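Local atomic coordinates of Aureochrome1-like protein (Ochromonas danica, PDB entry 6I20), a protein that binds flavin mononucleotide in a light-oxygen-voltage (LOV) domain of the PAS fold and probably acts as a blue-light sensor within a transcription factor. Residues W94-A100 with L113-V119; Q16-I20 with Y32-F37; L56-T61 with L83-R87. The contacts are given in a common frame with arbitrary orientation. Residues are numbered along the deposited sequence.

All three contacts reach one antiparallel sheet, though contact 2 runs on into a helix and contact 3 sets a loop against the sheet's outer strand 79-86. Contact 1 is the central hairpin, nearest the middle of the chain, with one side-chain face on the flavin and the other partly exposed. Contact 2 lies next to it, since Gly-114 and Gln-116 pair with Val-19 and Asn-17; it is the most buried of the three and mixes aromatic packing with a serine cap. Contact 3 is farthest from the centre, and its chemistry is largely polar. Asn-95 of contact 1 and Asn-85 of contact 3 are hydrogen-bonded beside the flavin, whereas contact 2 reaches the flavin through Val-19.

Contact 1: W94-A100 with L113-V119. With FMN (flavin mononucleotide), chain E; EDO (1,2-ethanediol), chain F.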
loop_
_atom_site.group_PDB
_atom_site.type_symbol
_atom_site.label_atom_id
_atom_site.label_comp_id
_atom_site.label_asym_id
_atom_site.label_seq_id
_atom_site.Cartn_x
_atom_site.Cartn_y
_atom_site.Cartn_z
ATOM N N TRP A 94 2.296 10.064 -8.111
ATOM C CA TRP A 94 2.894 8.758 -8.418
ATOM C C TRP A 94 3.331 8.102 -7.118
ATOM O O TRP A 94 4.002 8.737 -6.299
ATOM C CB TRP A 94 4.072 8.900 -9.377
ATOM C CG TRP A 94 3.637 9.250 -10.759
ATOM C CD1 TRP A 94 3.525 10.500 -11.305
ATOM C CD2 TRP A 94 3.166 8.339 -11.739
ATOM N NE1 TRP A 94 3.052 10.409 -12.592
ATOM C CE2 TRP A 94 2.821 9.096 -12.884
ATOM C CE3 TRP A 94 3.005 6.958 -11.772
ATOM C CZ2 TRP A 94 2.353 8.502 -14.041
ATOM C CZ3 TRP A 94 2.591 6.368 -12.915
ATOM C CH2 TRP A 94 2.268 7.136 -14.042
ATOM N N ASN A 95 2.961 6.843 -6.960
ATOM C CA ASN A 95 3.190 6.074 -5.740
ATOM C C ASN A 95 4.097 4.902 -6.108
ATOM O O ASN A 95 3.715 4.022 -6.870
ATOM C CB ASN A 95 1.828 5.570 -5.237
ATOM C CG ASN A 95 1.872 4.735 -3.979
ATOM O OD1 ASN A 95 2.944 4.474 -3.424
ATOM N ND2 ASN A 95 0.696 4.338 -3.492
ATOM N N GLN A 96 5.316 4.872 -5.522
ATOM C CA GLN A 96 6.130 3.650 -5.527
ATOM C C GLN A 96 5.702 2.849 -4.336
ATOM O O GLN A 96 5.934 3.251 -3.165
ATOM C CB GLN A 96 7.627 3.967 -5.490
ATOM C CG GLN A 96 8.452 2.701 -5.533
ATOM C CD GLN A 96 9.931 3.007 -5.530
ATOM O OE1 GLN A 96 10.402 3.600 -6.443
ATOM N NE2 GLN A 96 10.631 2.615 -4.481
ATOM N N LEU A 97 4.955 1.770 -4.618
ATOM C CA LEU A 97 4.251 0.977 -3.647
ATOM C C LEU A 97 4.956 -0.352 -3.452
ATOM O O LEU A 97 5.215 -1.055 -4.398
ATOM C CB LEU A 97 2.829 0.714 -4.183
ATOM C CG LEU A 97 1.967 -0.227 -3.390
ATOM C CD1 LEU A 97 1.678 0.268 -1.974
ATOM C CD2 LEU A 97 0.638 -0.453 -4.130
ATOM N N PHE A 98 5.237 -0.669 -2.190
ATOM C CA PHE A 98 5.821 -1.965 -1.791
ATOM C C PHE A 98 4.782 -2.733 -0.996
ATOM O O PHE A 98 4.231 -2.184 -0.037
ATOM C CB PHE A 98 7.009 -1.669 -0.850
ATOM C CG PHE A 98 7.535 -2.869 -0.089
ATOM C CD1 PHE A 98 7.966 -3.993 -0.761
ATOM C CD2 PHE A 98 7.606 -2.854 1.283
ATOM C CE1 PHE A 98 8.492 -5.076 -0.047
ATOM C CE2 PHE A 98 8.135 -3.920 1.975
ATOM C CZ PHE A 98 8.544 -5.032 1.319
ATOM N N ILE A 99 4.541 -3.990 -1.371
ATOM C CA ILE A 99 3.614 -4.827 -0.606
ATOM C C ILE A 99 4.319 -6.123 -0.261
ATOM O O ILE A 99 4.985 -6.740 -1.091
ATOM C CB ILE A 99 2.272 -5.077 -1.350
ATOM C CG1 ILE A 99 1.616 -3.747 -1.688
ATOM C CG2 ILE A 99 1.309 -5.908 -0.511
ATOM C CD1 ILE A 99 0.423 -3.879 -2.644
ATOM N N ALA A 100 4.189 -6.497 1.007
ATOM C CA ALA A 100 4.841 -7.702 1.528
ATOM C C ALA A 100 3.935 -8.435 2.505
ATOM O O ALA A 100 3.189 -7.838 3.260
ATOM C CB ALA A 100 6.126 -7.351 2.252
ATOM N N LEU A 113 1.648 -5.815 4.539
ATOM C CA LEU A 113 2.182 -4.496 4.733
ATOM C C LEU A 113 2.249 -3.811 3.387
ATOM O O LEU A 113 2.738 -4.403 2.428
ATOM C CB LEU A 113 3.609 -4.612 5.303
ATOM C CG LEU A 113 4.423 -3.329 5.405
ATOM C CD1 LEU A 113 3.782 -2.377 6.380
ATOM C CD2 LEU A 113 5.857 -3.662 5.807
ATOM N N GLY A 114 1.814 -2.551 3.333
ATOM C CA GLY A 114 1.998 -1.751 2.130
ATOM C C GLY A 114 2.638 -0.441 2.501
ATOM O O GLY A 114 2.191 0.233 3.428
ATOM N N VAL A 115 3.736 -0.111 1.836
ATOM C CA VAL A 115 4.477 1.115 2.096
ATOM C C VAL A 115 4.448 1.985 0.855
ATOM O O VAL A 115 4.842 1.525 -0.226
ATOM C CB VAL A 115 5.949 0.803 2.502
ATOM C CG1 VAL A 115 6.730 2.105 2.726
ATOM C CG2 VAL A 115 6.000 -0.137 3.718
ATOM N N GLN A 116 3.994 3.228 0.998
ATOM C CA GLN A 116 3.809 4.134 -0.127
ATOM C C GLN A 116 4.897 5.201 -0.104
ATOM O O GLN A 116 5.157 5.819 0.913
ATOM C CB GLN A 116 2.446 4.828 -0.045
ATOM C CG GLN A 116 1.277 3.875 -0.124
ATOM C CD GLN A 116 0.869 3.175 1.150
ATOM O OE1 GLN A 116 1.300 3.532 2.264
ATOM N NE2 GLN A 116 -0.036 2.159 1.013
ATOM N N CYS A 117 5.471 5.489 -1.255
ATOM C CA CYS A 117 6.373 6.616 -1.418
ATOM C C CYS A 117 6.011 7.447 -2.606
ATOM O O CYS A 117 5.951 6.973 -3.744
ATOM C CB CYS A 117 7.802 6.123 -1.566
ATOM S SG CYS A 117 8.960 7.506 -1.695
ATOM N N LYS A 118 5.722 8.715 -2.360
ATOM C CA LYS A 118 5.460 9.643 -3.445
ATOM C C LYS A 118 6.755 9.876 -4.210
ATOM O O LYS A 118 7.788 10.196 -3.618
ATOM C CB LYS A 118 4.879 10.976 -2.962
ATOM C CG LYS A 118 4.646 11.979 -4.086
ATOM C CD LYS A 118 3.799 13.166 -3.635
ATOM C CE LYS A 118 4.585 14.098 -2.712
ATOM N NZ LYS A 118 5.772 14.664 -3.388
ATOM N N VAL A 119 6.690 9.718 -5.518
ATOM C CA VAL A 119 7.820 9.943 -6.412
ATOM C C VAL A 119 7.445 10.920 -7.531
ATOM O O VAL A 119 6.258 11.107 -7.807
ATOM C CB VAL A 119 8.367 8.613 -6.974
ATOM C CG1 VAL A 119 8.774 7.693 -5.841
ATOM C CG2 VAL A 119 7.372 7.903 -7.869
HETATM N N1 FMN E . -3.264 0.064 -4.242
HETATM C C2 FMN E . -2.976 1.349 -4.540
HETATM O O2 FMN E . -3.367 1.801 -5.642
HETATM N N3 FMN E . -2.304 2.176 -3.703
HETATM C C4 FMN E . -1.841 1.752 -2.488
HETATM O O4 FMN E . -1.159 2.530 -1.768
HETATM C C4A FMN E . -2.147 0.414 -2.108
HETATM N N5 FMN E . -1.732 -0.064 -0.892
HETATM C C5A FMN E . -1.972 -1.369 -0.614
HETATM C C6 FMN E . -1.543 -1.911 0.617
HETATM C C7 FMN E . -1.758 -3.209 0.946
HETATM C C7M FMN E . -1.242 -3.777 2.287
HETATM C C8 FMN E . -2.446 -4.087 0.040
HETATM C C8M FMN E . -2.676 -5.523 0.383
HETATM C C9 FMN E . -2.878 -3.584 -1.163
HETATM C C9A FMN E . -2.647 -2.267 -1.536
HETATM N N10 FMN E . -3.149 -1.736 -2.751
HETATM C C10 FMN E . -2.846 -0.441 -3.059
HETATM C "C1'" FMN E . -3.749 -2.599 -3.762
HETATM C "C2'" FMN E . -5.268 -2.782 -3.673
HETATM O "O2'" FMN E . -5.643 -2.805 -2.288
HETATM C "C3'" FMN E . -5.654 -4.103 -4.320
HETATM O "O3'" FMN E . -4.932 -5.206 -3.747
HETATM C "C4'" FMN E . -5.488 -4.147 -5.822
HETATM O "O4'" FMN E . -6.182 -3.017 -6.379
HETATM C "C5'" FMN E . -6.123 -5.452 -6.411
HETATM O "O5'" FMN E . -7.361 -5.782 -5.697
HETATM P P FMN E . -8.448 -6.662 -6.499
HETATM O O1P FMN E . -9.622 -6.782 -5.608
HETATM O O2P FMN E . -8.733 -5.934 -7.747
HETATM O O3P FMN E . -7.723 -7.978 -6.747
HETATM C C1 EDO F . 4.914 11.578 1.560
HETATM O O1 EDO F . 5.236 11.690 2.935
HETATM C C2 EDO F . 6.192 11.240 0.798
HETATM O O2 EDO F . 6.203 9.903 0.277
HETATM O O HOH W 1 3.894 12.475 -7.876
HETATM O O HOH W 2 7.454 2.121 -1.185
#
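This is an antiparallel strand pair, the central hairpin of the five-stranded sheet. Strand 92-103 and strand 109-119 run side by side, with segment axes 4.5 Å apart at 151°. Gln-96 with Cys-117, Phe-98 with Val-115 and Ala-100 with Leu-113 are hydrogen-bonded pairs. Each has two backbone bonds, such as Gln-96 N to Cys-117 O at 2.8 Å and Cys-117 N to Gln-96 O at 3.0 Å. Between them lie the non-hydrogen-bonded pairs Leu-97 with Gln-116 and Ile-99 with Gly-114. At the far end, Val-119 N donates to Trp-94 O at 3.0 Å, and a water joins Trp-94 N to Val-119 O.

The face with Trp-94, Gln-96, Phe-98, Val-115 and Val-119 is partly exposed. Val-115 CG2 sits at the edge of the Phe-98 ring, 4.0 Å from Phe-98 CD2. Helix 121-130 covers Trp-94, and Gln-96 OE1 bonds to Tyr-123 OH of that helix.

The opposite face carries the flavin. Gln-116 NE2 donates to FMN O4 at 3.0 Å and weakly to FMN N5 at 3.4 Å. Asn-95 ND2 gives a weak bond to FMN O4 at 3.1 Å and also bonds to Asn-85 OD1. Leu-97 CD2 lies 3.5 Å from FMN C4A, and Ile-99 CD1 lies 3.6 Å from FMN C9. A side chain at Gly-114 would clash with FMN C6.

A glutamine reaching flavin N5 and O4 from the last strand in chain order, here central in the sheet, is a hallmark of LOV domains, where it is thought to pass the light signal to the sheet.

Contact 2: Q16-I20 with Y32-F37; sequences QNFVI and YASQGF
This contact is the first beta hairpin of the PAS fold, running on into an N-capped helix. Residues 18-20 and 32-33 are antiparallel strands, and helix 35-41 starts right after Ser-34. Val-19 with Ala-33 is a non-hydrogen-bonded pair, CA-CA 4.4 Å. Ile-20 with Tyr-32 is a hydrogen-bonded pair: Ile-20 N to Tyr-32 O is 2.9 Å, and Tyr-32 N to Ile-20 O is weak at 3.3 Å. Ser-34 N donates to Phe-18 O at 2.9 Å.

Ser-34 (chi1 p) turns its hydroxyl to three backbone partners. Ser-34 OG donates to Gln-16 O at 2.8 Å. Ser-34 OG accepts from Phe-18 N at 3.1 Å and, as N-cap, from Phe-37 N at 3.2 Å. A water bridges Gln-16 O and Gly-36 N. A side chain on Gly-36 would clash with Asn-17 OD1.

The rings lie on two sides of the hairpin. Phe-18 (chi1 p, chi2 -85°) packs with Tyr-32 (chi1 t, chi2 -87°). Their planes are 14° apart but slid, with centroids 5.9 Å apart and CE2 of Phe-18 3.8 Å from CE1 of Tyr-32. Ser-34 CB covers one face of Phe-18. Ile-20 (chi1 m, chi2 m) sets Ile-20 CG1 3.9 Å from Tyr-32 CB. Helix 6-13 touches Phe-18 and Ile-20.

On the other side are Val-19, Ala-33 and Phe-37 (chi1 t, chi2 87°), and Val-19 also touches FMN. Val-19 (chi1 m) puts CG1 4.0 Å from Ala-33 CB. Val-19 CG1 also makes a CH-pi contact, 3.5 Å from the Phe-37 ring centroid and 6° off its normal.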
loop_
_atom_site.group_PDB
_atom_site.type_symbol
_atom_site.label_atom_id
_atom_site.label_comp_id
_atom_site.label_asym_id
_atom_site.label_seq_id
_atom_site.Cartn_x
_atom_site.Cartn_y
_atom_site.Cartn_z
ATOM N N GLN A 16 6.849 6.982 8.651
ATOM C CA GLN A 16 6.675 6.605 7.272
ATOM C C GLN A 16 5.229 6.387 6.874
ATOM O O GLN A 16 4.324 6.446 7.724
ATOM C CB GLN A 16 7.536 5.370 6.983
ATOM C CG GLN A 16 9.013 5.605 7.259
ATOM C CD GLN A 16 9.617 6.709 6.409
ATOM O OE1 GLN A 16 9.526 6.680 5.192
ATOM N NE2 GLN A 16 10.219 7.705 7.062
ATOM N N ASN A 17 4.994 6.195 5.580
ATOM C CA ASN A 17 3.620 6.069 5.037
ATOM C C ASN A 17 3.367 4.589 4.817
ATOM O O ASN A 17 4.003 3.969 3.988
ATOM C CB ASN A 17 3.478 6.754 3.660
ATOM C CG ASN A 17 3.948 8.171 3.666
ATOM O OD1 ASN A 17 3.846 8.865 4.675
ATOM N ND2 ASN A 17 4.481 8.614 2.539
ATOM N N PHE A 18 2.421 4.005 5.535
ATOM C CA PHE A 18 2.139 2.615 5.346
ATOM C C PHE A 18 0.759 2.286 5.877
ATOM O O PHE A 18 0.186 3.029 6.685
ATOM C CB PHE A 18 3.222 1.728 6.015
ATOM C CG PHE A 18 3.218 1.790 7.523
ATOM C CD1 PHE A 18 3.918 2.805 8.177
ATOM C CD2 PHE A 18 2.459 0.893 8.291
ATOM C CE1 PHE A 18 3.902 2.900 9.566
ATOM C CE2 PHE A 18 2.441 1.003 9.684
ATOM C CZ PHE A 18 3.137 2.028 10.306
ATOM N N VAL A 19 0.283 1.117 5.424
ATOM C CA VAL A 19 -0.927 0.493 5.922
ATOM C C VAL A 19 -0.687 -0.989 6.133
ATOM O O VAL A 19 0.244 -1.567 5.567
ATOM C CB VAL A 19 -2.140 0.654 4.966
ATOM C CG1 VAL A 19 -2.466 2.119 4.763
ATOM C CG2 VAL A 19 -1.916 -0.034 3.666
ATOM N N ILE A 20 -1.521 -1.581 6.974
ATOM C CA ILE A 20 -1.570 -3.022 7.208
ATOM C C ILE A 20 -2.976 -3.491 6.826
ATOM O O ILE A 20 -3.959 -2.870 7.272
ATOM C CB ILE A 20 -1.323 -3.348 8.706
ATOM C CG1 ILE A 20 -0.049 -2.646 9.200
ATOM C CG2 ILE A 20 -1.242 -4.845 8.892
ATOM C CD1 ILE A 20 1.191 -3.070 8.452
ATOM N N TYR A 32 -4.819 -0.957 9.882
ATOM C CA TYR A 32 -3.971 0.023 10.539
ATOM C C TYR A 32 -3.467 0.948 9.427
ATOM O O TYR A 32 -3.042 0.461 8.355
ATOM C CB TYR A 32 -2.752 -0.649 11.233
ATOM C CG TYR A 32 -1.956 0.335 12.034
ATOM C CD1 TYR A 32 -0.942 1.082 11.437
ATOM C CD2 TYR A 32 -2.250 0.552 13.391
ATOM C CE1 TYR A 32 -0.238 2.061 12.168
ATOM C CE2 TYR A 32 -1.560 1.491 14.129
ATOM C CZ TYR A 32 -0.573 2.248 13.507
ATOM O OH TYR A 32 0.109 3.193 14.273
ATOM N N ALA A 33 -3.465 2.256 9.671
ATOM C CA ALA A 33 -2.904 3.219 8.704
ATOM C C ALA A 33 -2.088 4.227 9.447
ATOM O O ALA A 33 -2.516 4.746 10.478
ATOM C CB ALA A 33 -4.006 3.930 7.923
ATOM N N SER A 34 -0.886 4.495 8.944
ATOM C CA SER A 34 -0.031 5.472 9.607
ATOM C C SER A 34 -0.431 6.902 9.369
ATOM O O SER A 34 -1.082 7.225 8.359
ATOM C CB SER A 34 1.428 5.324 9.182
ATOM O OG SER A 34 1.641 5.815 7.876
ATOM N N GLN A 35 -0.008 7.802 10.236
ATOM C CA GLN A 35 -0.223 9.216 10.034
ATOM C C GLN A 35 0.280 9.704 8.697
ATOM O O GLN A 35 -0.362 10.512 8.055
ATOM C CB GLN A 35 0.390 10.051 11.187
ATOM C CG GLN A 35 0.155 11.551 11.011
ATOM C CD GLN A 35 -1.309 11.911 11.044
ATOM O OE1 GLN A 35 -1.963 11.657 12.067
ATOM N NE2 GLN A 35 -1.855 12.455 9.925
ATOM N N GLY A 36 1.429 9.203 8.276
ATOM C CA GLY A 36 2.009 9.606 7.005
ATOM C C GLY A 36 1.099 9.255 5.843
ATOM O O GLY A 36 0.982 10.031 4.896
ATOM N N PHE A 37 0.511 8.067 5.885
ATOM C CA PHE A 37 -0.456 7.659 4.850
ATOM C C PHE A 37 -1.643 8.612 4.808
ATOM O O PHE A 37 -2.106 9.030 3.731
ATOM C CB PHE A 37 -0.939 6.246 5.091
ATOM C CG PHE A 37 -1.962 5.754 4.106
ATOM C CD1 PHE A 37 -1.570 5.165 2.913
ATOM C CD2 PHE A 37 -3.307 5.846 4.386
ATOM C CE1 PHE A 37 -2.501 4.700 2.003
ATOM C CE2 PHE A 37 -4.236 5.374 3.465
ATOM C CZ PHE A 37 -3.845 4.795 2.293
HETATM O O HOH W 3 3.651 8.093 9.791
#

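Contact 3: L56-T61 with L83-R87; sequences LQGPET and LLNYR. With FMN (flavin mononucleotide), chain E.
The loop 56-61 lies against strand 83-86, and three hydrogen bonds tie them. Leu-56 O accepts from Tyr-86 N at 2.8 Å. Thr-61 OG1 (chi1 m) donates to Leu-84 O at 2.7 Å and accepts from Gly-58 N at 2.9 Å. Tyr-86 (chi1 m, chi2 74°) puts its ring inside the curve of the loop, where Tyr-86 OH accepts from Glu-60 N at 2.8 Å; a water links Tyr-86 OH to Glu-60 OE1. Gly-58 to Thr-61 is a type I turn, closed by Thr-61 N to Gly-58 O at 3.0 Å. Gly-58 CA is 3.3 Å from Tyr-86 CE1.

Asn-85 (chi1 m, chi2 179°) points its amide at the flavin. Asn-85 OD1 accepts from FMN N3 at 2.9 Å and also from Asn-95 ND2. Asn-85 ND2 donates to FMN O2 and to Leu-84 O, each at 3.0 Å. Gln-57 NE2 donates to FMN O2 and O4', each at 3.0 Å, and weakly to FMN N1 at 3.3 Å. Polar side chains holding the pyrimidine edge, with one bond to the ribityl chain, are typical of the LOV flavin pocket.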
loop_
_atom_site.group_PDB
_atom_site.type_symbol
_atom_site.label_atom_id
_atom_site.label_comp_id
_atom_site.label_asym_id
_atom_site.label_seq_id
_atom_site.Cartn_x
_atom_site.Cartn_y
_atom_site.Cartn_z
ATOM N N LEU A 56 -7.658 4.469 -3.715
ATOM C CA LEU A 56 -6.615 5.382 -4.239
ATOM C C LEU A 56 -6.477 5.379 -5.744
ATOM O O LEU A 56 -5.784 6.215 -6.305
ATOM C CB LEU A 56 -5.273 5.087 -3.576
ATOM C CG LEU A 56 -5.195 5.320 -2.087
ATOM C CD1 LEU A 56 -3.802 4.944 -1.582
ATOM C CD2 LEU A 56 -5.505 6.762 -1.703
ATOM N N GLN A 57 -7.158 4.444 -6.415
ATOM C CA GLN A 57 -7.001 4.313 -7.867
ATOM C C GLN A 57 -8.092 5.082 -8.605
ATOM O O GLN A 57 -9.163 5.317 -8.057
ATOM C CB GLN A 57 -7.047 2.842 -8.241
ATOM C CG GLN A 57 -5.923 2.026 -7.578
ATOM C CD GLN A 57 -6.163 0.538 -7.585
ATOM O OE1 GLN A 57 -7.061 0.020 -8.285
ATOM N NE2 GLN A 57 -5.332 -0.199 -6.811
ATOM N N GLY A 58 -7.810 5.434 -9.840
ATOM C CA GLY A 58 -8.763 6.200 -10.645
ATOM C C GLY A 58 -8.515 5.999 -12.108
ATOM O O GLY A 58 -7.763 5.107 -12.523
ATOM N N PRO A 59 -9.153 6.821 -12.943
ATOM C CA PRO A 59 -9.155 6.571 -14.388
ATOM C C PRO A 59 -7.798 6.548 -15.051
ATOM O O PRO A 59 -7.642 5.864 -16.048
ATOM C CB PRO A 59 -9.984 7.734 -14.939
ATOM C CG PRO A 59 -10.825 8.118 -13.840
ATOM C CD PRO A 59 -10.095 7.898 -12.565
ATOM N N GLU A 60 -6.843 7.313 -14.540
ATOM C CA GLU A 60 -5.522 7.291 -15.165
ATOM C C GLU A 60 -4.551 6.310 -14.529
ATOM O O GLU A 60 -3.441 6.192 -15.004
ATOM C CB GLU A 60 -4.980 8.690 -15.259
ATOM C CG GLU A 60 -5.861 9.511 -16.186
ATOM C CD GLU A 60 -5.258 10.804 -16.632
ATOM O OE1 GLU A 60 -5.702 11.869 -16.152
ATOM O OE2 GLU A 60 -4.379 10.750 -17.497
ATOM N N THR A 61 -4.995 5.549 -13.536
ATOM C CA THR A 61 -4.176 4.460 -12.988
ATOM C C THR A 61 -4.091 3.333 -14.001
ATOM O O THR A 61 -5.087 2.945 -14.582
ATOM C CB THR A 61 -4.834 3.920 -11.708
ATOM O OG1 THR A 61 -5.057 4.977 -10.779
ATOM C CG2 THR A 61 -3.977 2.848 -11.055
ATOM N N LEU A 83 2.623 3.397 -9.579
ATOM C CA LEU A 83 1.313 3.652 -10.206
ATOM C C LEU A 83 0.756 4.976 -9.759
ATOM O O LEU A 83 1.103 5.512 -8.717
ATOM C CB LEU A 83 0.349 2.494 -9.950
ATOM C CG LEU A 83 -0.424 2.446 -8.641
ATOM C CD1 LEU A 83 -1.390 1.250 -8.635
ATOM C CD2 LEU A 83 0.460 2.347 -7.406
ATOM N N LEU A 84 -0.172 5.492 -10.583
ATOM C CA LEU A 84 -0.812 6.760 -10.283
ATOM C C LEU A 84 -1.933 6.565 -9.278
ATOM O O LEU A 84 -2.775 5.683 -9.457
ATOM C CB LEU A 84 -1.345 7.370 -11.577
ATOM C CG LEU A 84 -1.722 8.850 -11.462
ATOM C CD1 LEU A 84 -0.483 9.740 -11.401
ATOM C CD2 LEU A 84 -2.632 9.274 -12.621
ATOM N N ASN A 85 -1.924 7.375 -8.236
ATOM C CA ASN A 85 -2.964 7.331 -7.222
ATOM C C ASN A 85 -3.555 8.739 -7.059
ATOM O O ASN A 85 -3.038 9.736 -7.549
ATOM C CB ASN A 85 -2.416 6.849 -5.871
ATOM C CG ASN A 85 -2.330 5.349 -5.705
ATOM O OD1 ASN A 85 -1.874 4.927 -4.613
ATOM N ND2 ASN A 85 -2.806 4.529 -6.636
ATOM N N TYR A 86 -4.704 8.748 -6.390
ATOM C CA TYR A 86 -5.571 9.916 -6.238
ATOM C C TYR A 86 -5.802 10.203 -4.752
ATOM O O TYR A 86 -6.142 9.294 -3.971
ATOM C CB TYR A 86 -6.948 9.649 -6.870
ATOM C CG TYR A 86 -6.925 9.593 -8.381
ATOM C CD1 TYR A 86 -6.399 8.497 -9.050
ATOM C CD2 TYR A 86 -7.459 10.628 -9.143
ATOM C CE1 TYR A 86 -6.372 8.436 -10.423
ATOM C CE2 TYR A 86 -7.460 10.554 -10.523
ATOM C CZ TYR A 86 -6.889 9.453 -11.157
ATOM O OH TYR A 86 -6.807 9.332 -12.553
ATOM N N ARG A 87 -5.644 11.471 -4.373
ATOM C CA ARG A 87 -5.968 11.917 -3.019
ATOM C C ARG A 87 -7.475 12.136 -2.908
ATOM O O ARG A 87 -8.207 12.157 -3.908
ATOM C CB ARG A 87 -5.245 13.220 -2.703
ATOM C CG ARG A 87 -3.730 13.095 -2.795
ATOM C CD ARG A 87 -3.058 14.299 -2.155
ATOM N NE ARG A 87 -1.594 14.242 -2.233
ATOM C CZ ARG A 87 -0.889 14.570 -3.311
ATOM N NH1 ARG A 87 -1.507 14.984 -4.422
ATOM N NH2 ARG A 87 0.434 14.494 -3.291
HETATM N N1 FMN E . -3.264 0.064 -4.242
HETATM C C2 FMN E . -2.976 1.349 -4.540
HETATM O O2 FMN E . -3.367 1.801 -5.642
HETATM N N3 FMN E . -2.304 2.176 -3.703
HETATM C C4 FMN E . -1.841 1.752 -2.488
HETATM O O4 FMN E . -1.159 2.530 -1.768
HETATM C C4A FMN E . -2.147 0.414 -2.108
HETATM N N5 FMN E . -1.732 -0.064 -0.892
HETATM C C5A FMN E . -1.972 -1.369 -0.614
HETATM C C6 FMN E . -1.543 -1.911 0.617
HETATM C C7 FMN E . -1.758 -3.209 0.946
HETATM C C7M FMN E . -1.242 -3.777 2.287
HETATM C C8 FMN E . -2.446 -4.087 0.040
HETATM C C8M FMN E . -2.676 -5.523 0.383
HETATM C C9 FMN E . -2.878 -3.584 -1.163
HETATM C C9A FMN E . -2.647 -2.267 -1.536
HETATM N N10 FMN E . -3.149 -1.736 -2.751
HETATM C C10 FMN E . -2.846 -0.441 -3.059
HETATM C "C1'" FMN E . -3.749 -2.599 -3.762
HETATM C "C2'" FMN E . -5.268 -2.782 -3.673
HETATM O "O2'" FMN E . -5.643 -2.805 -2.288
HETATM C "C3'" FMN E . -5.654 -4.103 -4.320
HETATM O "O3'" FMN E . -4.932 -5.206 -3.747
HETATM C "C4'" FMN E . -5.488 -4.147 -5.822
HETATM O "O4'" FMN E . -6.182 -3.017 -6.379
HETATM C "C5'" FMN E . -6.123 -5.452 -6.411
HETATM O "O5'" FMN E . -7.361 -5.782 -5.697
HETATM P P FMN E . -8.448 -6.662 -6.499
HETATM O O1P FMN E . -9.622 -6.782 -5.608
HETATM O O2P FMN E . -8.733 -5.934 -7.747
HETATM O O3P FMN E . -7.723 -7.978 -6.747
HETATM O O HOH W 4 -7.192 11.520 -13.919
#